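Local coordinates for protein alkaline phosphatase (Thermus thermophilus, PDB 7KWD) that probably hydrolyses phosphate monoesters at alkaline pH as a homodimeric metalloenzyme that carries zinc and magnesium ions, at residues Y54-Q58 against L69-L75; V393-E397 against N407-W411. All coordinates share one frame. Residues are numbered along the deposited sequence.

In the fold
From the N terminus, the chain leaves strand 40-46 and enters helix 51-65. Interaction 1 then closes the connection between two consecutive helices, 51-65 and 70-75, with 10 residues between its segments, before the chain runs on into strand 80-84. It ties these helices to helix 283-306 and strand 438-443. Much later, after helix 379-391, interaction 2 closes a second short loop, 9 residues long, by folding residues 393-397 back on helix 406-412. The two loops lie in series and neither encloses the other. The centres of interaction 1 and interaction 2 are about 30 Å apart. The nearest atoms of interaction 1 and interaction 2 are about 12 Å apart, so the contacts do not touch. Both reach the second subunit of the dimer.

Interaction 1: residues Y54-Q58 against L69-L75; sequences YAIAQ and LALERLL
Residues 54-58 and 70-75 are alpha-helical and belong to consecutive helices that meet steeply. Their axes come within 10.4 Å, with 115° between N-to-C directions. Gln58 and Leu69 are nearest in register, with CA atoms 5.8 Å apart; Leu69 is the N-cap residue. Tyr54 (chi1 t, chi2 79°) extends its ring across the gap. Its CD1 lies 3.8 Å from Leu71 CD2, its CE1 3.6 Å from Leu75 CD1, and its OH touches Glu72 CB at 3.1 Å. Leu69 (t, p) places CD2 4.0 Å from Ala57 CB. Within helix 51-65, Tyr54 OH donates to Gln58 OE1 at 2.7 Å; Gln58 is t, t with chi3 -120°. One water bridges the segments: the water donates to Glu72 OE1 (2.8 Å) and Gln58 O (2.9 Å) and accepts from Leu69 N (2.9 Å). Glu72 OE2 (chi1, chi2 t, t) forms a salt bridge with Arg62 of the same chain and a hydrogen bond with Ala27 N of the second subunit. Leu69 and Ala57 pack on helix 283-306, and Leu71 on strand 438-443.

Interaction 2: residues V393-E397 against N407-W411; sequences VYWPE and NTMAW
This is a loop-on-helix contact at the dimer interface of an alkaline phosphatase fold. Residues 393-397 follow helix 379-391 without regular structure. Tyr394 and Trp395 are extended (phi/psi -110/149° and -136/136°), and a cis peptide bond precedes Pro396. Residues 407-411 are alpha-helical, with Trp411 N bonded to Asn407 O at 3.1 Å. The register is set by Trp395 and Thr408, whose CA atoms are 5.2 Å apart.

One hydrogen bond joins the segments. Trp395 N donates to Thr408 OG1 at 3.1 Å, with an N-H...O angle of 164°. The m rotamer of Thr408 aims the hydroxyl at the loop. Tyr394 CB lies in van der Waals contact with the same hydroxyl, 3.7 Å from Thr408 OG1. A CA-H...O contact adds to the bond, with Thr408 CA 3.5 Å from Trp395 O.

An apolar contact lies beside it. Trp395 (chi1 t, chi2 83°) sets CE3 4.1 Å from Trp411 CB.

Outer partners place the contact. Thr408 OG1 is also hydrogen-bonded to Gln404 OE1, Trp411 NE1 to Gln401 OE1, and Asn407 ND2 to the backbone O of His279, a zinc ligand; the Asn407 side chain is about 11 Å from a bound zinc. Trp395 packs on Pro396 of the second subunit, and Pro396 on Trp395 of that subunit.

The last kind is CH-pi. Trp411 (chi1 m, chi2 103°) turns an indole face to the proline. Pro396 CD sits 3.5 Å from the centroid of the five-membered ring of Trp411, 13° off the normal, with Trp411 CD1 3.4 Å from that CD.

Interaction 1: residues Y54-Q58 against L69-L75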
# COMPACT_ATOMS: atom_id res chain seq x y z
N TYR A 54 -4.05 4.24 -5.97
CA TYR A 54 -4.67 5.48 -5.54
C TYR A 54 -3.73 6.65 -5.81
O TYR A 54 -4.15 7.67 -6.35
CB TYR A 54 -5.03 5.42 -4.06
CG TYR A 54 -5.50 6.78 -3.61
CD1 TYR A 54 -6.80 7.21 -3.89
CD2 TYR A 54 -4.63 7.66 -2.99
CE1 TYR A 54 -7.24 8.49 -3.52
CE2 TYR A 54 -5.04 8.91 -2.62
CZ TYR A 54 -6.33 9.34 -2.90
OH TYR A 54 -6.68 10.60 -2.52
N ALA A 55 -2.47 6.51 -5.41
CA ALA A 55 -1.51 7.61 -5.54
C ALA A 55 -1.33 8.02 -7.00
O ALA A 55 -1.22 9.22 -7.30
CB ALA A 55 -0.17 7.18 -4.95
N ILE A 56 -1.28 7.04 -7.91
CA ILE A 56 -1.13 7.34 -9.34
C ILE A 56 -2.34 8.10 -9.88
O ILE A 56 -2.18 9.08 -10.60
CB ILE A 56 -0.88 6.05 -10.15
CG1 ILE A 56 0.51 5.49 -9.88
CG2 ILE A 56 -1.01 6.33 -11.65
CD1 ILE A 56 0.64 3.98 -10.24
N ALA A 57 -3.55 7.63 -9.58
CA ALA A 57 -4.73 8.32 -10.08
C ALA A 57 -4.90 9.70 -9.45
O ALA A 57 -5.34 10.66 -10.11
CB ALA A 57 -5.98 7.49 -9.79
N GLN A 58 -4.63 9.80 -8.14
CA GLN A 58 -4.66 11.09 -7.46
C GLN A 58 -3.74 12.10 -8.15
O GLN A 58 -4.14 13.24 -8.40
CB GLN A 58 -4.23 10.91 -6.00
CG GLN A 58 -4.23 12.18 -5.16
CD GLN A 58 -3.72 11.93 -3.75
OE1 GLN A 58 -4.43 12.16 -2.77
NE2 GLN A 58 -2.49 11.45 -3.64
N LEU A 69 -9.32 14.36 -7.79
CA LEU A 69 -10.07 13.12 -7.83
C LEU A 69 -11.17 13.10 -6.79
O LEU A 69 -10.95 13.44 -5.63
CB LEU A 69 -9.06 11.99 -7.59
CG LEU A 69 -9.36 10.56 -7.97
CD1 LEU A 69 -9.34 10.40 -9.46
CD2 LEU A 69 -8.32 9.68 -7.32
N ALA A 70 -12.37 12.68 -7.19
CA ALA A 70 -13.46 12.62 -6.23
C ALA A 70 -13.10 11.72 -5.05
O ALA A 70 -13.43 12.03 -3.90
CB ALA A 70 -14.75 12.15 -6.89
N LEU A 71 -12.41 10.62 -5.30
CA LEU A 71 -12.03 9.73 -4.21
C LEU A 71 -11.11 10.46 -3.22
O LEU A 71 -11.24 10.28 -2.01
CB LEU A 71 -11.37 8.46 -4.76
CG LEU A 71 -11.08 7.41 -3.72
CD1 LEU A 71 -12.31 7.08 -2.88
CD2 LEU A 71 -10.46 6.14 -4.34
N GLU A 72 -10.21 11.31 -3.71
CA GLU A 72 -9.39 12.07 -2.77
C GLU A 72 -10.28 12.94 -1.87
O GLU A 72 -10.09 13.00 -0.65
CB GLU A 72 -8.36 12.96 -3.49
CG GLU A 72 -7.56 13.84 -2.51
CD GLU A 72 -6.60 14.83 -3.17
OE1 GLU A 72 -6.26 14.65 -4.35
OE2 GLU A 72 -6.19 15.81 -2.50
N ARG A 73 -11.25 13.65 -2.47
CA ARG A 73 -12.13 14.51 -1.67
C ARG A 73 -12.85 13.71 -0.59
O ARG A 73 -13.02 14.20 0.53
CB ARG A 73 -13.15 15.20 -2.57
CG ARG A 73 -12.50 15.95 -3.73
CD ARG A 73 -13.55 16.66 -4.66
NE ARG A 73 -13.05 16.91 -6.03
CZ ARG A 73 -13.56 17.84 -6.84
NH1 ARG A 73 -14.56 18.61 -6.43
NH2 ARG A 73 -13.05 18.03 -8.05
N LEU A 74 -13.29 12.47 -0.92
CA LEU A 74 -13.98 11.66 0.07
C LEU A 74 -13.01 11.22 1.17
O LEU A 74 -13.32 11.31 2.36
CB LEU A 74 -14.66 10.44 -0.57
CG LEU A 74 -15.71 10.69 -1.63
CD1 LEU A 74 -16.50 9.48 -2.01
CD2 LEU A 74 -16.64 11.80 -1.20
N LEU A 75 -11.85 10.71 0.80
CA LEU A 75 -10.92 10.26 1.84
C LEU A 75 -10.43 11.41 2.72
O LEU A 75 -10.01 11.18 3.85
CB LEU A 75 -9.72 9.57 1.22
CG LEU A 75 -10.02 8.28 0.43
CD1 LEU A 75 -8.75 7.89 -0.30
CD2 LEU A 75 -10.46 7.15 1.34
O HOH W 1 -6.55 14.14 -7.13

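Interaction 2: residues V393-E397 against N407-W411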
# COMPACT_ATOMS: atom_id res chain seq x y z
N VAL A 393 7.47 -18.37 -23.55
CA VAL A 393 8.73 -18.08 -22.90
C VAL A 393 8.63 -16.67 -22.31
O VAL A 393 8.47 -15.69 -23.05
CB VAL A 393 9.91 -18.19 -23.86
CG1 VAL A 393 11.14 -17.74 -23.16
CG2 VAL A 393 10.04 -19.64 -24.35
N TYR A 394 8.74 -16.59 -20.99
CA TYR A 394 8.40 -15.38 -20.25
C TYR A 394 9.67 -14.74 -19.71
O TYR A 394 10.66 -15.42 -19.43
CB TYR A 394 7.43 -15.72 -19.12
CG TYR A 394 6.20 -16.45 -19.63
CD1 TYR A 394 5.51 -15.98 -20.73
CD2 TYR A 394 5.74 -17.60 -19.01
CE1 TYR A 394 4.40 -16.62 -21.21
CE2 TYR A 394 4.61 -18.26 -19.48
CZ TYR A 394 3.95 -17.76 -20.59
OH TYR A 394 2.83 -18.38 -21.08
N TRP A 395 9.66 -13.42 -19.61
CA TRP A 395 10.80 -12.69 -19.09
C TRP A 395 10.36 -11.61 -18.12
O TRP A 395 9.42 -10.86 -18.39
CB TRP A 395 11.60 -12.04 -20.24
CG TRP A 395 12.95 -11.66 -19.82
CD1 TRP A 395 14.05 -12.46 -19.74
CD2 TRP A 395 13.37 -10.36 -19.37
NE1 TRP A 395 15.13 -11.75 -19.28
CE2 TRP A 395 14.74 -10.45 -19.05
CE3 TRP A 395 12.73 -9.14 -19.22
CZ2 TRP A 395 15.47 -9.36 -18.59
CZ3 TRP A 395 13.45 -8.06 -18.78
CH2 TRP A 395 14.80 -8.17 -18.47
N PRO A 396 11.06 -11.48 -16.98
CA PRO A 396 12.20 -12.30 -16.55
C PRO A 396 11.81 -13.71 -16.13
O PRO A 396 12.65 -14.60 -16.11
CB PRO A 396 12.76 -11.52 -15.35
CG PRO A 396 11.64 -10.69 -14.89
CD PRO A 396 10.90 -10.29 -16.12
N GLU A 397 10.55 -13.90 -15.77
CA GLU A 397 10.09 -15.21 -15.32
C GLU A 397 8.57 -15.14 -15.21
O GLU A 397 7.94 -14.16 -15.60
CB GLU A 397 10.76 -15.63 -14.02
CG GLU A 397 10.65 -14.66 -12.86
CD GLU A 397 9.32 -14.75 -12.18
OE1 GLU A 397 8.97 -15.85 -11.66
OE2 GLU A 397 8.60 -13.76 -12.21
N ASN A 407 2.69 -9.70 -18.31
CA ASN A 407 3.75 -9.22 -17.44
C ASN A 407 5.08 -9.11 -18.19
O ASN A 407 5.90 -8.25 -17.88
CB ASN A 407 3.94 -10.12 -16.21
CG ASN A 407 2.78 -10.04 -15.18
OD1 ASN A 407 2.83 -10.73 -14.16
ND2 ASN A 407 1.76 -9.22 -15.44
N THR A 408 5.33 -10.00 -19.16
CA THR A 408 6.51 -9.81 -20.01
C THR A 408 6.37 -8.53 -20.82
O THR A 408 7.34 -7.78 -21.00
CB THR A 408 6.71 -11.02 -20.92
OG1 THR A 408 6.89 -12.20 -20.13
CG2 THR A 408 7.96 -10.83 -21.80
N MET A 409 5.15 -8.25 -21.30
CA MET A 409 4.92 -6.98 -21.98
C MET A 409 5.30 -5.80 -21.09
O MET A 409 5.93 -4.85 -21.54
CB MET A 409 3.45 -6.91 -22.41
CG MET A 409 3.11 -7.92 -23.51
SD MET A 409 1.37 -8.06 -23.92
CE MET A 409 1.11 -6.56 -24.90
N ALA A 410 4.95 -5.87 -19.81
CA ALA A 410 5.24 -4.74 -18.93
C ALA A 410 6.74 -4.56 -18.78
O ALA A 410 7.25 -3.44 -18.89
CB ALA A 410 4.57 -4.94 -17.57
N TRP A 411 7.46 -5.67 -18.58
CA TRP A 411 8.90 -5.60 -18.47
C TRP A 411 9.55 -5.20 -19.79
O TRP A 411 10.60 -4.55 -19.79
CB TRP A 411 9.45 -6.95 -18.01
CG TRP A 411 9.44 -7.11 -16.53
CD1 TRP A 411 8.56 -7.83 -15.78
CD2 TRP A 411 10.38 -6.54 -15.61
NE1 TRP A 411 8.89 -7.75 -14.45
CE2 TRP A 411 10.00 -6.96 -14.32
CE3 TRP A 411 11.50 -5.71 -15.75
CZ2 TRP A 411 10.71 -6.58 -13.19
CZ3 TRP A 411 12.19 -5.34 -14.62
CH2 TRP A 411 11.79 -5.76 -13.36